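Computational Design of Enzyme (Synthetic construct, PDB 3TP4) is a computationally designed enzyme, probably built on a glycosyl hydrolase family 26 barrel to carry an activated serine in a catalytic triad. Local coordinates at residues F94-Y97 / I98-D102; G138-H141 / A142-V145; W180-G184 / A185-S189; V332-P335 / G336-L339. One frame throughout, in Å; residues are numbered along the deposited sequence.

All four contacts are local, each formed by residues a few positions apart on one continuous piece of chain. Contact 1 is the most buried: it lies within helix 87-104 of the barrel and divides into an apolar face and a salt-bridged face. Contact 2, at the surface, starts helix 141-157, the helix whose later residues pack on contact 1; its two histidines meet the first turn in different ways. Contact 3, partly buried, starts the short helix 184-188 with aromatic stacking and lies across the centre of the chain from contact 1. Contact 4 has no regular helix or strand and relies on a carboxylate and a turn. Nearest atoms of contacts 2 and 3 are about 9 Å apart.

Contact 1. Residues F94-Y97 / I98-D102; sequences FADY and IRKAD
Phe94 and Ile98 meet one turn apart on the inward side of helix 87-104, while Asp96 and Lys100 pair on its outer side. The inner side is close-packed: the methyl CD1 of Ile98 lies 3.7 Å from Phe94 CE1 and almost as near the adjoining ring carbon. Phe94 swings its ring beside its own carbonyl carbon (chi1 -159°), which brings the CD1 and CE1 side of the ring to the isoleucine. Trp69 of strand 66-70 meets the Phe94 ring edge-to-face, and Leu154 of helix 141-157 touches both side chains, so this face packs helix 87-104 on the strands of its beta-alpha-beta unit, 66-70 and 107-113, and on helix 141-157. Helical bonds run through the middle, including Lys100 N to Asp96 O at 2.9 Å.

The outer side is looser and wetter. Lys100 reaches back along an extended chain until NZ stands 2.7 Å from Asp96 OD2, on the syn side of the carboxylate and 17° out of its plane. The other oxygen, OD1, accepts a hydrogen bond from a water at 2.5 Å, one only weakly linked to Arg99 NH2. Arg99 NE stays 4.5 Å from Asp96 OD1, and its guanidinium instead forms a salt bridge with Asp161. Lys100 NZ also donates to Asp50 O. Asp96 thus has a direct cation on one oxygen and a water on the other, which would probably stabilise its negative charge.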
loop_
_atom_site.group_PDB
_atom_site.type_symbol
_atom_site.label_atom_id
_atom_site.label_comp_id
_atom_site.label_asym_id
_atom_site.label_seq_id
_atom_site.Cartn_x
_atom_site.Cartn_y
_atom_site.Cartn_z
ATOM N N PHE A 94 -16.779 -7.384 -5.208
ATOM C CA PHE A 94 -15.776 -6.549 -4.546
ATOM C C PHE A 94 -16.270 -5.113 -4.616
ATOM O O PHE A 94 -16.408 -4.436 -3.594
ATOM C CB PHE A 94 -14.434 -6.706 -5.271
ATOM C CG PHE A 94 -13.229 -6.315 -4.453
ATOM C CD1 PHE A 94 -13.344 -5.478 -3.351
ATOM C CD2 PHE A 94 -11.970 -6.783 -4.801
ATOM C CE1 PHE A 94 -12.215 -5.114 -2.601
ATOM C CE2 PHE A 94 -10.834 -6.423 -4.062
ATOM C CZ PHE A 94 -10.961 -5.590 -2.964
ATOM N N ALA A 95 -16.587 -4.667 -5.827
ATOM C CA ALA A 95 -17.061 -3.308 -6.045
ATOM C C ALA A 95 -18.328 -3.012 -5.265
ATOM O O ALA A 95 -18.517 -1.897 -4.781
ATOM C CB ALA A 95 -17.285 -3.046 -7.533
ATOM N N ASP A 96 -19.211 -4.003 -5.173
ATOM C CA ASP A 96 -20.469 -3.829 -4.453
ATOM C C ASP A 96 -20.224 -3.583 -2.957
ATOM O O ASP A 96 -20.833 -2.701 -2.349
ATOM C CB ASP A 96 -21.361 -5.057 -4.640
ATOM C CG ASP A 96 -22.681 -4.942 -3.891
ATOM O OD1 ASP A 96 -23.418 -3.964 -4.133
ATOM O OD2 ASP A 96 -22.967 -5.820 -3.047
ATOM N N TYR A 97 -19.329 -4.368 -2.377
ATOM C CA TYR A 97 -18.992 -4.227 -0.965
ATOM C C TYR A 97 -18.277 -2.905 -0.678
ATOM O O TYR A 97 -18.437 -2.335 0.403
ATOM C CB TYR A 97 -18.141 -5.407 -0.509
ATOM C CG TYR A 97 -18.940 -6.640 -0.146
ATOM C CD1 TYR A 97 -20.068 -7.012 -0.877
ATOM C CD2 TYR A 97 -18.560 -7.442 0.923
ATOM C CE1 TYR A 97 -20.791 -8.146 -0.545
ATOM C CE2 TYR A 97 -19.274 -8.566 1.264
ATOM C CZ TYR A 97 -20.388 -8.918 0.528
ATOM O OH TYR A 97 -21.090 -10.046 0.881
ATOM N N ILE A 98 -17.493 -2.423 -1.642
ATOM C CA ILE A 98 -16.825 -1.125 -1.516
ATOM C C ILE A 98 -17.863 -0.014 -1.561
ATOM O O ILE A 98 -17.784 0.962 -0.809
ATOM C CB ILE A 98 -15.772 -0.901 -2.642
ATOM C CG1 ILE A 98 -14.481 -1.659 -2.329
ATOM C CG2 ILE A 98 -15.469 0.588 -2.826
ATOM C CD1 ILE A 98 -13.489 -1.706 -3.495
ATOM N N ARG A 99 -18.845 -0.165 -2.448
ATOM C CA ARG A 99 -19.938 0.805 -2.549
ATOM C C ARG A 99 -20.739 0.864 -1.243
ATOM O O ARG A 99 -21.095 1.944 -0.755
ATOM C CB ARG A 99 -20.862 0.443 -3.724
ATOM C CG ARG A 99 -20.351 0.911 -5.085
ATOM C CD ARG A 99 -21.013 0.172 -6.261
ATOM N NE ARG A 99 -22.448 -0.028 -6.062
ATOM C CZ ARG A 99 -23.358 0.935 -6.163
ATOM N NH1 ARG A 99 -22.991 2.176 -6.471
ATOM N NH2 ARG A 99 -24.643 0.658 -5.957
ATOM N N LYS A 100 -21.023 -0.310 -0.688
ATOM C CA LYS A 100 -21.767 -0.416 0.562
ATOM C C LYS A 100 -21.016 0.260 1.704
ATOM O O LYS A 100 -21.624 0.905 2.566
ATOM C CB LYS A 100 -22.034 -1.885 0.889
ATOM C CG LYS A 100 -23.215 -2.474 0.102
ATOM C CD LYS A 100 -23.268 -3.989 0.178
ATOM C CE LYS A 100 -24.587 -4.529 -0.449
ATOM N NZ LYS A 100 -24.463 -5.964 -0.849
ATOM N N ALA A 101 -19.691 0.121 1.696
ATOM C CA ALA A 101 -18.875 0.695 2.754
ATOM C C ALA A 101 -18.887 2.202 2.613
ATOM O O ALA A 101 -18.991 2.933 3.599
ATOM C CB ALA A 101 -17.447 0.159 2.674
ATOM N N ASP A 102 -18.774 2.672 1.374
ATOM C CA ASP A 102 -18.830 4.095 1.107
ATOM C C ASP A 102 -20.185 4.633 1.564
ATOM O O ASP A 102 -20.266 5.715 2.137
ATOM C CB ASP A 102 -18.642 4.379 -0.392
ATOM C CG ASP A 102 -18.798 5.853 -0.726
ATOM O OD1 ASP A 102 -17.890 6.647 -0.398
ATOM O OD2 ASP A 102 -19.827 6.225 -1.322
HETATM O O HOH W 1 -24.333 -1.670 -3.550
#

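Contact 2. Residues G138-H141 / A142-V145; sequences GSHH and AELV
A type I turn from Gly138 to His141 leads into helix 141-157, with His140 as N-cap and His141 as first residue, and the carbonyls of these two accept the first helical bonds, Leu144 N to His140 O at 3.3 Å and Val145 N to His141 O at 2.9 Å. A water bridges the start of this turn to the helix, donating to Gly138 O and accepting from Ala142 N at 3.0 Å.

The two imidazoles go separate ways. His140 meets Glu143 at its ring edge, where ND1 is 3.3 Å from the methylene CG, near the ring plane. A bend at chi2 (-76°) turns the glutamate carboxylate back toward the ND1 edge of the imidazole, its plane inclined 44° to the ring. Although Glu143 OE1 comes within 3.4 Å of His140 ND1, the angle is too poor for a hydrogen bond.

His141 instead offers a ring face. Val145 CG2 sits 4.0 Å from the ring centroid, toward the rim on the NE2 side, in a CH-pi contact. ND1 donates to the carbonyl oxygen of Val134, which can only accept, so this nitrogen carries the hydrogen. Phe199 of helix 190-207 meets the same ring and touches Val145. One histidine is therefore fixed by a backbone bond and apolar packing, whereas the other has a carboxylate close by whose negative charge could favour its protonated form.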
loop_
_atom_site.group_PDB
_atom_site.type_symbol
_atom_site.label_atom_id
_atom_site.label_comp_id
_atom_site.label_asym_id
_atom_site.label_seq_id
_atom_site.Cartn_x
_atom_site.Cartn_y
_atom_site.Cartn_z
ATOM N N GLY A 138 10.592 -9.944 -17.793
ATOM C CA GLY A 138 10.567 -11.174 -17.030
ATOM C C GLY A 138 9.650 -12.250 -17.563
ATOM O O GLY A 138 8.719 -11.985 -18.330
ATOM N N SER A 139 9.914 -13.477 -17.127
ATOM C CA SER A 139 9.152 -14.644 -17.550
ATOM C C SER A 139 7.687 -14.548 -17.146
ATOM O O SER A 139 6.823 -15.146 -17.784
ATOM C CB SER A 139 9.759 -15.915 -16.955
ATOM O OG SER A 139 9.629 -15.917 -15.542
ATOM N N HIS A 140 7.407 -13.806 -16.079
ATOM C CA HIS A 140 6.030 -13.671 -15.620
ATOM C C HIS A 140 5.497 -12.232 -15.657
ATOM O O HIS A 140 4.481 -11.938 -15.040
ATOM C CB HIS A 140 5.858 -14.280 -14.219
ATOM C CG HIS A 140 5.810 -15.780 -14.209
ATOM N ND1 HIS A 140 4.635 -16.488 -14.062
ATOM C CD2 HIS A 140 6.793 -16.705 -14.327
ATOM C CE1 HIS A 140 4.896 -17.783 -14.091
ATOM N NE2 HIS A 140 6.197 -17.942 -14.251
ATOM N N HIS A 141 6.163 -11.338 -16.383
ATOM C CA HIS A 141 5.682 -9.953 -16.458
ATOM C C HIS A 141 4.209 -9.887 -16.909
ATOM O O HIS A 141 3.411 -9.119 -16.359
ATOM C CB HIS A 141 6.565 -9.110 -17.376
ATOM C CG HIS A 141 6.235 -7.651 -17.353
ATOM N ND1 HIS A 141 6.279 -6.896 -16.198
ATOM C CD2 HIS A 141 5.857 -6.805 -18.341
ATOM C CE1 HIS A 141 5.937 -5.650 -16.477
ATOM N NE2 HIS A 141 5.676 -5.567 -17.770
ATOM N N ALA A 142 3.840 -10.705 -17.891
ATOM C CA ALA A 142 2.465 -10.696 -18.405
ATOM C C ALA A 142 1.430 -11.040 -17.331
ATOM O O ALA A 142 0.350 -10.445 -17.291
ATOM C CB ALA A 142 2.326 -11.630 -19.616
ATOM N N GLU A 143 1.749 -11.996 -16.466
ATOM C CA GLU A 143 0.862 -12.318 -15.347
ATOM C C GLU A 143 0.641 -11.074 -14.481
ATOM O O GLU A 143 -0.492 -10.756 -14.097
ATOM C CB GLU A 143 1.435 -13.451 -14.486
ATOM C CG GLU A 143 2.475 -14.307 -15.183
ATOM C CD GLU A 143 1.867 -15.279 -16.164
ATOM O OE1 GLU A 143 2.622 -16.078 -16.756
ATOM O OE2 GLU A 143 0.630 -15.247 -16.335
ATOM N N LEU A 144 1.729 -10.369 -14.180
ATOM C CA LEU A 144 1.631 -9.156 -13.372
ATOM C C LEU A 144 0.698 -8.161 -14.039
ATOM O O LEU A 144 -0.250 -7.667 -13.422
ATOM C CB LEU A 144 3.006 -8.522 -13.162
ATOM C CG LEU A 144 2.933 -7.225 -12.349
ATOM C CD1 LEU A 144 2.470 -7.521 -10.930
ATOM C CD2 LEU A 144 4.274 -6.519 -12.336
ATOM N N VAL A 145 0.952 -7.892 -15.316
ATOM C CA VAL A 145 0.148 -6.929 -16.059
ATOM C C VAL A 145 -1.332 -7.299 -16.056
ATOM O O VAL A 145 -2.186 -6.441 -15.884
ATOM C CB VAL A 145 0.647 -6.759 -17.515
ATOM C CG1 VAL A 145 -0.346 -5.942 -18.326
ATOM C CG2 VAL A 145 1.998 -6.092 -17.521
HETATM O O HOH W 2 5.703 -12.412 -19.541
#

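Contact 3. Residues W180-G184 / A185-S189; sequences WFWWG and AAYGS. With ACY (acetic acid), chain C.
Trp182 and Tyr187 overlap face on face: the six-membered ring of the indole and the phenol form an offset stack with centroids 4.5 Å apart and planes at 24°. The closest bump is Trp182 CE3, which stands 3.5 Å above the middle of the tyrosine ring, while the Trp182 methylene CB rests near Tyr187 CE1. In return the Tyr187 hydroxyl oxygen projects over the rim of the indole face. Both polar tips are held by the loop after strand 213-217, Trp182 NE1 on Gly221 O and Tyr187 OH on Pro219 O, and Phe223 meets both residues. The edge of the Tyr187 ring faces Trp183 O, which lies in the ring plane, 3.4 Å from CD1.

Trp183 turns the other way, its CG anti to the backbone N (chi1 -171°), and lays one indole face against the first helical turn. Ala185 CB sits over the five-membered ring, 4.0 Å from its centroid, as a CH-pi contact, and Ala186 N lies over the same indole, while the Ala186 methyl packs beside CE3 at 3.7 Å. Phe117 meets this indole edge-to-face.

At the start of the segment, Trp180 N donates to atom O of an acetic acid molecule, probably from the crystallisation liquor, at 2.7 Å; Phe181 N adds a weak bond. Trp183 O receives Tyr187 N at 3.1 Å and, weakly, Ala186 N. The arrangement is that of a helix N-terminus, with Trp183 as N-cap of the short helix 184-188 that follows barrel strand 168-174.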
loop_
_atom_site.group_PDB
_atom_site.type_symbol
_atom_site.label_atom_id
_atom_site.label_comp_id
_atom_site.label_asym_id
_atom_site.label_seq_id
_atom_site.Cartn_x
_atom_site.Cartn_y
_atom_site.Cartn_z
ATOM N N TRP A 180 6.023 -9.027 12.207
ATOM C CA TRP A 180 6.655 -7.772 11.804
ATOM C C TRP A 180 6.494 -7.485 10.325
ATOM O O TRP A 180 6.767 -6.365 9.894
ATOM C CB TRP A 180 8.142 -7.732 12.177
ATOM C CG TRP A 180 8.406 -7.995 13.620
ATOM C CD1 TRP A 180 9.009 -9.109 14.161
ATOM C CD2 TRP A 180 8.072 -7.142 14.724
ATOM N NE1 TRP A 180 9.079 -8.985 15.528
ATOM C CE2 TRP A 180 8.512 -7.791 15.902
ATOM C CE3 TRP A 180 7.453 -5.889 14.832
ATOM C CZ2 TRP A 180 8.348 -7.230 17.175
ATOM C CZ3 TRP A 180 7.287 -5.331 16.096
ATOM C CH2 TRP A 180 7.737 -6.003 17.252
ATOM N N PHE A 181 6.102 -8.496 9.549
ATOM C CA PHE A 181 5.671 -8.292 8.165
ATOM C C PHE A 181 6.726 -7.701 7.216
ATOM O O PHE A 181 6.381 -6.913 6.331
ATOM C CB PHE A 181 4.407 -7.394 8.118
ATOM C CG PHE A 181 3.277 -7.856 9.016
ATOM C CD1 PHE A 181 2.325 -8.753 8.558
ATOM C CD2 PHE A 181 3.156 -7.369 10.310
ATOM C CE1 PHE A 181 1.281 -9.169 9.382
ATOM C CE2 PHE A 181 2.119 -7.780 11.142
ATOM C CZ PHE A 181 1.178 -8.680 10.677
ATOM N N TRP A 182 8.001 -8.054 7.373
ATOM C CA TRP A 182 8.980 -7.613 6.383
ATOM C C TRP A 182 8.926 -8.576 5.207
ATOM O O TRP A 182 8.943 -9.789 5.401
ATOM C CB TRP A 182 10.414 -7.634 6.928
ATOM C CG TRP A 182 10.725 -6.755 8.102
ATOM C CD1 TRP A 182 9.868 -6.330 9.082
ATOM C CD2 TRP A 182 12.007 -6.217 8.427
ATOM N NE1 TRP A 182 10.550 -5.560 9.998
ATOM C CE2 TRP A 182 11.864 -5.473 9.616
ATOM C CE3 TRP A 182 13.268 -6.294 7.826
ATOM C CZ2 TRP A 182 12.937 -4.811 10.219
ATOM C CZ3 TRP A 182 14.330 -5.630 8.419
ATOM C CH2 TRP A 182 14.162 -4.904 9.601
ATOM N N TRP A 183 8.884 -8.054 3.988
ATOM C CA TRP A 183 8.944 -8.932 2.819
ATOM C C TRP A 183 10.404 -9.249 2.559
ATOM O O TRP A 183 11.142 -8.398 2.063
ATOM C CB TRP A 183 8.349 -8.250 1.581
ATOM C CG TRP A 183 8.203 -9.195 0.407
ATOM C CD1 TRP A 183 8.354 -10.556 0.425
ATOM C CD2 TRP A 183 7.874 -8.847 -0.945
ATOM N NE1 TRP A 183 8.139 -11.075 -0.834
ATOM C CE2 TRP A 183 7.837 -10.050 -1.690
ATOM C CE3 TRP A 183 7.601 -7.638 -1.599
ATOM C CZ2 TRP A 183 7.542 -10.075 -3.055
ATOM C CZ3 TRP A 183 7.306 -7.665 -2.955
ATOM C CH2 TRP A 183 7.281 -8.875 -3.669
ATOM N N GLY A 184 10.839 -10.454 2.915
ATOM C CA GLY A 184 12.242 -10.812 2.760
ATOM C C GLY A 184 12.819 -10.554 1.366
ATOM O O GLY A 184 13.952 -10.093 1.227
ATOM N N ALA A 185 12.050 -10.845 0.320
ATOM C CA ALA A 185 12.560 -10.627 -1.034
ATOM C C ALA A 185 12.832 -9.145 -1.301
ATOM O O ALA A 185 13.823 -8.790 -1.936
ATOM C CB ALA A 185 11.605 -11.201 -2.074
ATOM N N ALA A 186 11.961 -8.279 -0.793
ATOM C CA ALA A 186 12.111 -6.838 -1.010
ATOM C C ALA A 186 13.336 -6.285 -0.293
ATOM O O ALA A 186 14.080 -5.452 -0.832
ATOM C CB ALA A 186 10.824 -6.082 -0.577
ATOM N N TYR A 187 13.559 -6.747 0.931
ATOM C CA TYR A 187 14.754 -6.342 1.659
ATOM C C TYR A 187 16.022 -6.914 1.014
ATOM O O TYR A 187 17.083 -6.272 1.013
ATOM C CB TYR A 187 14.637 -6.753 3.131
ATOM C CG TYR A 187 13.822 -5.762 3.920
ATOM C CD1 TYR A 187 12.443 -5.879 3.999
ATOM C CD2 TYR A 187 14.428 -4.677 4.532
ATOM C CE1 TYR A 187 11.693 -4.964 4.706
ATOM C CE2 TYR A 187 13.687 -3.754 5.237
ATOM C CZ TYR A 187 12.322 -3.903 5.321
ATOM O OH TYR A 187 11.578 -2.987 6.022
ATOM N N GLY A 188 15.905 -8.118 0.464
ATOM C CA GLY A 188 17.038 -8.756 -0.189
ATOM C C GLY A 188 17.431 -8.062 -1.481
ATOM O O GLY A 188 18.614 -7.997 -1.821
ATOM N N SER A 189 16.440 -7.529 -2.193
ATOM C CA SER A 189 16.690 -6.808 -3.444
ATOM C C SER A 189 15.803 -5.565 -3.544
ATOM O O SER A 189 14.799 -5.564 -4.260
ATOM C CB SER A 189 16.441 -7.718 -4.644
ATOM O OG SER A 189 16.933 -7.109 -5.827
HETATM C C ACY C . 8.408 -11.679 12.123
HETATM O O ACY C . 7.884 -10.789 11.380
HETATM O OXT ACY C . 9.605 -12.051 11.934
HETATM C CH3 ACY C . 7.665 -12.203 13.311
#

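Contact 4. Residues V332-P335 / G336-L339; sequences VPVP and GDAL
Asp337 turns its carboxylate back toward Val334 by placing CG beside its own backbone N (chi1 -66°), across a type II beta turn from Val334 to Asp337. The turn closes with Asp337 N donating to Val334 O at 2.9 Å. Pro335 leads into its corner, and Gly336 takes the position of positive phi, where the backbone angles call for glycine because the preceding carbonyl oxygen lies so close.

The carboxylate adds a second bond between the two arms. Val334 N donates a hydrogen bond to Asp337 OD2 at 2.9 Å, along a fairly straight path (161°), but reaches the oxygen from above the carboxylate plane, 48° out of it. The same oxygen takes a hydrogen bond from His330 NE2 and lies 3.3 Å from Pro333 CA, with Val334 CG2 alongside. These two N-H donors grip a single oxygen and should restrain rotation of the carboxylate.

Pro333 packs against the returning chain: its CG lies 4.0 Å from Leu339 CB and nearer still to Leu339 O. The ring also packs on Leu340 and Phe343, so the proline joins this loop, which follows strand 318-321, to helix 340-348. On the outer side the turn is hydrated. A water donates to Pro335 O at 2.6 Å and to the second carboxylate oxygen, Asp337 OD1, at 3.0 Å.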
loop_
_atom_site.group_PDB
_atom_site.type_symbol
_atom_site.label_atom_id
_atom_site.label_comp_id
_atom_site.label_asym_id
_atom_site.label_seq_id
_atom_site.Cartn_x
_atom_site.Cartn_y
_atom_site.Cartn_z
ATOM N N VAL A 332 -10.890 -8.873 15.981
ATOM C CA VAL A 332 -11.828 -8.078 16.780
ATOM C C VAL A 332 -12.575 -9.009 17.738
ATOM O O VAL A 332 -13.248 -9.932 17.297
ATOM C CB VAL A 332 -12.836 -7.323 15.888
ATOM C CG1 VAL A 332 -13.984 -6.739 16.730
ATOM C CG2 VAL A 332 -12.122 -6.217 15.062
ATOM N N PRO A 333 -12.456 -8.769 19.054
ATOM C CA PRO A 333 -13.139 -9.617 20.044
ATOM C C PRO A 333 -14.647 -9.659 19.829
ATOM O O PRO A 333 -15.238 -8.678 19.382
ATOM C CB PRO A 333 -12.833 -8.927 21.382
ATOM C CG PRO A 333 -11.624 -8.106 21.133
ATOM C CD PRO A 333 -11.680 -7.685 19.685
ATOM N N VAL A 334 -15.257 -10.796 20.153
ATOM C CA VAL A 334 -16.697 -10.970 20.053
ATOM C C VAL A 334 -17.169 -11.533 21.390
ATOM O O VAL A 334 -16.339 -11.852 22.244
ATOM C CB VAL A 334 -17.081 -11.888 18.864
ATOM C CG1 VAL A 334 -16.597 -11.275 17.563
ATOM C CG2 VAL A 334 -16.493 -13.279 19.038
ATOM N N PRO A 335 -18.492 -11.600 21.607
ATOM C CA PRO A 335 -18.929 -12.064 22.927
ATOM C C PRO A 335 -18.297 -13.418 23.227
ATOM O O PRO A 335 -18.219 -14.274 22.349
ATOM C CB PRO A 335 -20.444 -12.182 22.767
ATOM C CG PRO A 335 -20.775 -11.159 21.731
ATOM C CD PRO A 335 -19.630 -11.223 20.751
ATOM N N GLY A 336 -17.815 -13.596 24.447
ATOM C CA GLY A 336 -17.124 -14.818 24.794
ATOM C C GLY A 336 -15.627 -14.628 24.892
ATOM O O GLY A 336 -14.962 -15.395 25.582
ATOM N N ASP A 337 -15.092 -13.618 24.199
ATOM C CA ASP A 337 -13.662 -13.344 24.239
ATOM C C ASP A 337 -13.308 -12.512 25.447
ATOM O O ASP A 337 -14.036 -11.585 25.806
ATOM C CB ASP A 337 -13.201 -12.596 22.983
ATOM C CG ASP A 337 -13.326 -13.430 21.728
ATOM O OD1 ASP A 337 -13.439 -14.669 21.841
ATOM O OD2 ASP A 337 -13.301 -12.838 20.628
ATOM N N ALA A 338 -12.172 -12.822 26.061
ATOM C CA ALA A 338 -11.752 -12.102 27.252
ATOM C C ALA A 338 -11.479 -10.614 26.967
ATOM O O ALA A 338 -11.661 -9.761 27.847
ATOM C CB ALA A 338 -10.524 -12.768 27.865
ATOM N N LEU A 339 -11.044 -10.301 25.748
ATOM C CA LEU A 339 -10.672 -8.923 25.417
ATOM C C LEU A 339 -11.852 -8.074 24.915
ATOM O O LEU A 339 -11.667 -6.912 24.517
ATOM C CB LEU A 339 -9.516 -8.889 24.397
ATOM C CG LEU A 339 -8.078 -8.988 24.923
ATOM C CD1 LEU A 339 -7.086 -9.175 23.765
ATOM C CD2 LEU A 339 -7.707 -7.769 25.759
HETATM O O HOH W 3 -16.214 -15.807 21.571
#